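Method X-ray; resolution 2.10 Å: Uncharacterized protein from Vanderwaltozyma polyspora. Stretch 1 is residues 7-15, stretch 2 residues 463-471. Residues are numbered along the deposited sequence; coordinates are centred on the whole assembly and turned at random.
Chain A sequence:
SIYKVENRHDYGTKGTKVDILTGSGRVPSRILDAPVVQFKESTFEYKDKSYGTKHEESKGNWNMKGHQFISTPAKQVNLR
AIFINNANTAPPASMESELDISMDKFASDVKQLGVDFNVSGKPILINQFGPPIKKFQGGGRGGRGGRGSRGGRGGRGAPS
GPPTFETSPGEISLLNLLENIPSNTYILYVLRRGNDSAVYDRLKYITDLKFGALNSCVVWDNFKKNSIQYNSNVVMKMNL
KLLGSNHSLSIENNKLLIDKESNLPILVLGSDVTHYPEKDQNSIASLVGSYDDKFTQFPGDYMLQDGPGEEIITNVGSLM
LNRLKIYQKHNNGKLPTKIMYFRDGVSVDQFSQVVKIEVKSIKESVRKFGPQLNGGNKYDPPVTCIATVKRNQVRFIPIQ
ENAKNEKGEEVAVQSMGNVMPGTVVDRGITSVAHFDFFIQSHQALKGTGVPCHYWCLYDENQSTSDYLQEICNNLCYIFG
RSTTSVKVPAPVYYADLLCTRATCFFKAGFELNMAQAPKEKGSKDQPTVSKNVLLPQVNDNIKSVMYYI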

ATOM      1  N   ASN A   7      20.254 -17.211  -8.439  1.00 25.01           N
ATOM      2  CA  ASN A   7      21.563 -16.581  -8.357  1.00 27.89           C
ATOM      3  C   ASN A   7      21.571 -15.319  -9.204  1.00 28.36           C
ATOM      4  O   ASN A   7      20.713 -15.130 -10.071  1.00 29.56           O
ATOM      5  N   ARG A   8      22.553 -14.449  -8.939  1.00 24.37           N
ATOM      6  CA  ARG A   8      22.654 -13.177  -9.643  1.00 24.72           C
ATOM      7  C   ARG A   8      22.818 -13.390 -11.144  1.00 31.11           C
ATOM      8  O   ARG A   8      23.628 -14.211 -11.576  1.00 31.85           O
ATOM      9  N   HIS A   9      22.048 -12.648 -11.943  1.00 40.47           N
ATOM     10  CA  HIS A   9      22.200 -12.722 -13.399  1.00 50.07           C
ATOM     11  C   HIS A   9      23.309 -11.796 -13.897  1.00 40.95           C
ATOM     12  O   HIS A   9      24.172 -12.195 -14.683  1.00 37.40           O
ATOM     13  N   ASP A  10      23.291 -10.565 -13.428  1.00 30.23           N
ATOM     14  CA  ASP A  10      24.083  -9.476 -13.966  1.00 21.76           C
ATOM     15  C   ASP A  10      24.074  -8.365 -12.920  1.00 26.24           C
ATOM     16  O   ASP A  10      23.601  -8.560 -11.792  1.00 29.46           O
ATOM     17  N   TYR A  11      24.581  -7.202 -13.301  1.00 27.80           N
ATOM     18  CA  TYR A  11      24.522  -5.989 -12.506  1.00 29.18           C
ATOM     19  C   TYR A  11      23.812  -4.922 -13.327  1.00 28.91           C
ATOM     20  O   TYR A  11      23.782  -4.984 -14.555  1.00 28.71           O
ATOM     21  N   GLY A  12      23.241  -3.932 -12.649  1.00 26.16           N
ATOM     22  CA  GLY A  12      22.620  -2.836 -13.362  1.00 22.85           C
ATOM     23  C   GLY A  12      23.638  -1.905 -13.999  1.00 24.16           C
ATOM     24  O   GLY A  12      24.805  -1.819 -13.604  1.00 27.45           O
ATOM     25  N   THR A  13      23.173  -1.171 -15.006  1.00 27.77           N
ATOM     26  CA  THR A  13      24.034  -0.271 -15.766  1.00 28.70           C
ATOM     27  C   THR A  13      23.502   1.143 -15.885  1.00 27.19           C
ATOM     28  O   THR A  13      24.282   2.044 -16.217  1.00 27.92           O
ATOM     29  N   LYS A  14      22.213   1.369 -15.660  1.00 24.00           N
ATOM     30  CA  LYS A  14      21.603   2.649 -15.991  1.00 28.79           C
ATOM     31  C   LYS A  14      21.781   3.667 -14.869  1.00 25.02           C
ATOM     32  O   LYS A  14      22.048   3.327 -13.716  1.00 28.07           O
ATOM     33  N   GLY A  15      21.627   4.938 -15.228  1.00 26.49           N
ATOM     34  CA  GLY A  15      21.547   6.010 -14.259  1.00 28.58           C
ATOM     35  C   GLY A  15      22.844   6.794 -14.127  1.00 26.39           C
ATOM     36  O   GLY A  15      23.885   6.467 -14.704  1.00 29.11           O
ATOM     37  N   SER A 463      14.715 -11.718 -16.228  1.00 25.93           N
ATOM     38  CA  SER A 463      14.805 -10.329 -15.799  1.00 32.41           C
ATOM     39  C   SER A 463      16.259  -9.930 -15.598  1.00 29.04           C
ATOM     40  O   SER A 463      17.027 -10.661 -14.971  1.00 30.02           O
ATOM     41  N   THR A 464      16.620  -8.763 -16.110  1.00 24.63           N
ATOM     42  CA  THR A 464      17.931  -8.183 -15.866  1.00 24.31           C
ATOM     43  C   THR A 464      17.877  -7.267 -14.649  1.00 23.58           C
ATOM     44  O   THR A 464      16.809  -6.817 -14.231  1.00 26.97           O
ATOM     45  N   SER A 465      19.055  -6.972 -14.093  1.00 23.26           N
ATOM     46  CA  SER A 465      19.109  -6.027 -12.983  1.00 25.59           C
ATOM     47  C   SER A 465      18.466  -4.694 -13.353  1.00 22.63           C
ATOM     48  O   SER A 465      17.721  -4.121 -12.555  1.00 22.99           O
ATOM     49  N   ASP A 466      18.745  -4.185 -14.561  1.00 23.99           N
ATOM     50  CA  ASP A 466      18.174  -2.888 -14.954  1.00 25.26           C
ATOM     51  C   ASP A 466      16.655  -2.931 -14.995  1.00 23.51           C
ATOM     52  O   ASP A 466      15.982  -1.972 -14.582  1.00 27.17           O
ATOM     53  N   TYR A 467      16.086  -4.010 -15.531  1.00 26.75           N
ATOM     54  CA  TYR A 467      14.639  -4.157 -15.577  1.00 22.86           C
ATOM     55  C   TYR A 467      14.046  -4.221 -14.168  1.00 25.74           C
ATOM     56  O   TYR A 467      13.105  -3.484 -13.832  1.00 18.88           O
ATOM     57  N   LEU A 468      14.620  -5.071 -13.310  1.00 19.37           N
ATOM     58  CA  LEU A 468      14.068  -5.203 -11.965  1.00 28.82           C
ATOM     59  C   LEU A 468      14.251  -3.922 -11.165  1.00 28.13           C
ATOM     60  O   LEU A 468      13.369  -3.541 -10.389  1.00 28.49           O
ATOM     61  N   GLN A 469      15.391  -3.243 -11.334  1.00 21.89           N
ATOM     62  CA  GLN A 469      15.609  -2.032 -10.551  1.00 25.61           C
ATOM     63  C   GLN A 469      14.706  -0.912 -11.023  1.00 23.98           C
ATOM     64  O   GLN A 469      14.262  -0.090 -10.214  1.00 21.57           O
ATOM     65  N   GLU A 470      14.403  -0.876 -12.322  1.00 20.38           N
ATOM     66  CA  GLU A 470      13.520   0.168 -12.808  1.00 22.21           C
ATOM     67  C   GLU A 470      12.097  -0.060 -12.313  1.00 25.46           C
ATOM     68  O   GLU A 470      11.426   0.881 -11.881  1.00 23.16           O
ATOM     69  N   ILE A 471      11.635  -1.311 -12.370  1.00 22.04           N
ATOM     70  CA  ILE A 471      10.317  -1.677 -11.854  1.00 27.05           C
ATOM     71  C   ILE A 471      10.194  -1.331 -10.375  1.00 27.53           C
ATOM     72  O   ILE A 471       9.216  -0.709  -9.941  1.00 25.64           O
TER

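Stretch 1 is an extended segment without regular secondary structure, and it lies across the start of a helix that begins at Ser465 in stretch 2. Much of the contact is polar: the first turn of a helix carries backbone NH groups that no earlier turn can satisfy. Asp10 accepts from the first of them, while Asp466 in turn accepts from amides of the loop.

Ser463, in the loop before the helix, meets stretch 1 through its backbone. His9, an m rotamer whose CB points toward stretch 2, donates from ND1 to Ser463 O at 2.7 Å, with the carbonyl oxygen near the plane of the ring. The side chain of Ser463 is directed sideways, and its OG is bonded elsewhere in the structure.

Thr464 occupies the N-cap. In the p rotamer, Thr464 OG1 turns back over the helix start and accepts from Tyr467 N at 3.2 Å, the classic capping bond for which threonine is well suited.

Ser465 points toward stretch 1 and is buried there. Asp10, in the p rotamer, presents its carboxylate to the helix start: Ser465 N donates to OD1 of Asp10 at 2.9 Å, and more weakly to OD2 of the same residue at 3.4 Å. The m rotamer of Ser465 brings its OG to 2.8 Å from Asp10 OD1, to which it donates. This small side chain also lets the loop come close, with Ser465 CB only 3.3 Å from Gly12 N. The hydroxyl also accepts from water 1 (2.7 Å from Ser465 OG), which in turn accepts from Arg8 NH1 at 2.8 Å. Arg8 NH1 also donates to Asp10 O at 3.2 Å, bracing the loop.

Asp466, an m rotamer pointing toward stretch 1, has the largest area covered in the contact. Asp466 OD2 gathers two successive backbone amides, Thr13 N at 2.7 Å and Lys14 N at 3.1 Å, while Asp466 OD1 accepts from Thr13 OG1 at 2.7 Å, the threonine being in the p rotamer. A carboxylate, with two acceptor oxygens, can serve all three donors. Water 2 accepts from Asp466 N at 2.9 Å and donates to Asp10 OD2 at 2.7 Å, linking the two aspartates.

Tyr467 leads its ring away, and Leu468, although its CB points toward stretch 1, makes no contact. Gln469 has its amide engaged elsewhere in the structure, but Gln469 OE1 comes within 3.9 Å of Gly12 CA. Glycine fits here: an ideal CB on Gly12 would fall 2.5 Å from Gln469 OE1, a clash, and 3.3 Å from Asp466 OD2.

Glu470, extended with chi1 and chi2 both t, reaches toward Lys14, whose chi1 is m and whose remaining chi angles are t. Lys14 NZ and Glu470 OE1 form a long salt bridge of 3.9 Å, supplemented by water 3, which accepts from Lys14 NZ at 2.8 Å and donates to Glu470 OE1 at 2.6 Å. Ile471 is out of reach.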

ATOM      1  CB  ASN A   7      22.658 -17.540  -8.823  1.00 31.13           C
ATOM      2  CG  ASN A   7      22.813 -18.732  -7.891  1.00 35.51           C
ATOM      3  OD1 ASN A   7      23.026 -18.572  -6.693  1.00 44.01           O
ATOM      4  ND2 ASN A   7      22.698 -19.922  -8.436  1.00 33.93           N
ATOM      5  CB  ARG A   8      23.835 -12.379  -9.102  1.00 26.48           C
ATOM      6  CG  ARG A   8      24.167 -11.144  -9.905  1.00 22.91           C
ATOM      7  CD  ARG A   8      25.287 -10.285  -9.226  1.00 22.76           C
ATOM      8  NE  ARG A   8      24.929  -9.854  -7.868  1.00 20.84           N
ATOM      9  CZ  ARG A   8      24.053  -8.884  -7.604  1.00 23.02           C
ATOM     10  NH1 ARG A   8      23.458  -8.249  -8.608  1.00 20.41           N
ATOM     11  NH2 ARG A   8      23.780  -8.541  -6.344  1.00 21.01           N
ATOM     12  CB  HIS A   9      20.893 -12.341 -14.111  1.00 52.21           C
ATOM     13  CG  HIS A   9      19.692 -13.109 -13.662  1.00 57.52           C
ATOM     14  ND1 HIS A   9      18.414 -12.776 -14.062  1.00 60.34           N
ATOM     15  CD2 HIS A   9      19.565 -14.195 -12.862  1.00 62.94           C
ATOM     16  CE1 HIS A   9      17.552 -13.621 -13.526  1.00 60.80           C
ATOM     17  NE2 HIS A   9      18.224 -14.492 -12.793  1.00 65.73           N
ATOM     18  CB  ASP A  10      23.514  -9.023 -15.311  1.00 25.51           C
ATOM     19  CG  ASP A  10      22.101  -8.436 -15.189  1.00 31.18           C
ATOM     20  OD1 ASP A  10      21.479  -8.529 -14.112  1.00 32.59           O
ATOM     21  OD2 ASP A  10      21.612  -7.874 -16.190  1.00 42.35           O
ATOM     22  CB  TYR A  11      25.933  -5.506 -12.113  1.00 23.08           C
ATOM     23  CG  TYR A  11      26.639  -6.444 -11.164  1.00 29.54           C
ATOM     24  CD1 TYR A  11      26.446  -6.346  -9.794  1.00 27.96           C
ATOM     25  CD2 TYR A  11      27.480  -7.444 -11.640  1.00 31.80           C
ATOM     26  CE1 TYR A  11      27.082  -7.205  -8.922  1.00 28.04           C
ATOM     27  CE2 TYR A  11      28.126  -8.300 -10.774  1.00 25.28           C
ATOM     28  CZ  TYR A  11      27.926  -8.172  -9.426  1.00 29.82           C
ATOM     29  OH  TYR A  11      28.558  -9.032  -8.574  1.00 36.11           O
ATOM     30  CB  THR A  13      24.265  -0.797 -17.199  1.00 27.67           C
ATOM     31  OG1 THR A  13      23.044  -0.712 -17.944  1.00 25.36           O
ATOM     32  CG2 THR A  13      24.780  -2.255 -17.206  1.00 29.31           C
ATOM     33  CB  LYS A  14      20.120   2.455 -16.285  1.00 25.57           C
ATOM     34  CG  LYS A  14      19.891   1.626 -17.542  1.00 31.63           C
ATOM     35  CD  LYS A  14      18.419   1.465 -17.832  1.00 33.67           C
ATOM     36  CE  LYS A  14      18.211   0.716 -19.143  1.00 42.41           C
ATOM     37  NZ  LYS A  14      16.760   0.511 -19.427  1.00 46.60           N
ATOM     38  CB  SER A 463      14.032 -10.119 -14.503  1.00 25.44           C
ATOM     39  OG  SER A 463      12.710 -10.597 -14.641  1.00 38.58           O
ATOM     40  CB  THR A 464      18.401  -7.369 -17.067  1.00 26.23           C
ATOM     41  OG1 THR A 464      17.511  -6.258 -17.238  1.00 23.40           O
ATOM     42  CG2 THR A 464      18.443  -8.218 -18.336  1.00 23.59           C
ATOM     43  CB  SER A 465      20.547  -5.812 -12.528  1.00 22.49           C
ATOM     44  OG  SER A 465      21.028  -6.953 -11.844  1.00 27.99           O
ATOM     45  CB  ASP A 466      18.684  -2.438 -16.328  1.00 21.66           C
ATOM     46  CG  ASP A 466      20.113  -1.898 -16.313  1.00 26.82           C
ATOM     47  OD1 ASP A 466      20.838  -2.200 -17.274  1.00 23.93           O
ATOM     48  OD2 ASP A 466      20.518  -1.192 -15.361  1.00 26.42           O
ATOM     49  CB  TYR A 467      14.275  -5.407 -16.382  1.00 23.45           C
ATOM     50  CG  TYR A 467      12.804  -5.754 -16.333  1.00 29.93           C
ATOM     51  CD1 TYR A 467      11.878  -4.997 -17.039  1.00 29.73           C
ATOM     52  CD2 TYR A 467      12.339  -6.821 -15.568  1.00 28.55           C
ATOM     53  CE1 TYR A 467      10.533  -5.280 -16.995  1.00 29.28           C
ATOM     54  CE2 TYR A 467      10.980  -7.119 -15.521  1.00 33.52           C
ATOM     55  CZ  TYR A 467      10.090  -6.347 -16.260  1.00 35.89           C
ATOM     56  OH  TYR A 467       8.736  -6.592 -16.230  1.00 41.71           O
ATOM     57  CB  LEU A 468      14.710  -6.380 -11.231  1.00 27.28           C
ATOM     58  CG  LEU A 468      14.372  -7.776 -11.748  1.00 30.45           C
ATOM     59  CD1 LEU A 468      14.936  -8.802 -10.783  1.00 36.31           C
ATOM     60  CD2 LEU A 468      12.868  -7.948 -11.922  1.00 27.01           C
ATOM     61  CB  GLN A 469      17.083  -1.612 -10.606  1.00 19.28           C
ATOM     62  CG  GLN A 469      17.966  -2.583  -9.822  1.00 19.45           C
ATOM     63  CD  GLN A 469      19.453  -2.482 -10.148  1.00 26.01           C
ATOM     64  OE1 GLN A 469      19.893  -1.572 -10.817  1.00 23.16           O
ATOM     65  NE2 GLN A 469      20.217  -3.434  -9.684  1.00 28.08           N
ATOM     66  CB  GLU A 470      13.572   0.228 -14.340  1.00 21.06           C
ATOM     67  CG  GLU A 470      12.860   1.444 -14.925  1.00 23.96           C
ATOM     68  CD  GLU A 470      12.979   1.543 -16.423  1.00 37.50           C
ATOM     69  OE1 GLU A 470      13.629   0.681 -17.055  1.00 33.88           O
ATOM     70  OE2 GLU A 470      12.411   2.506 -16.967  1.00 42.62           O
ATOM     71  CB  ILE A 471      10.075  -3.176 -12.084  1.00 29.48           C
ATOM     72  CG1 ILE A 471       9.686  -3.432 -13.525  1.00 34.20           C
ATOM     73  CG2 ILE A 471       9.053  -3.736 -11.104  1.00 35.10           C
ATOM     74  CD1 ILE A 471       9.280  -4.828 -13.679  1.00 49.26           C
TER
HETATM   75  O   HOH W   1      21.680  -6.153  -9.315  1.00 23.62           O
HETATM   76  O   HOH W   2      21.014  -5.192 -16.115  1.00 24.90           O
HETATM   77  O   HOH W   3      15.452  -1.167 -17.540  1.00 37.15           O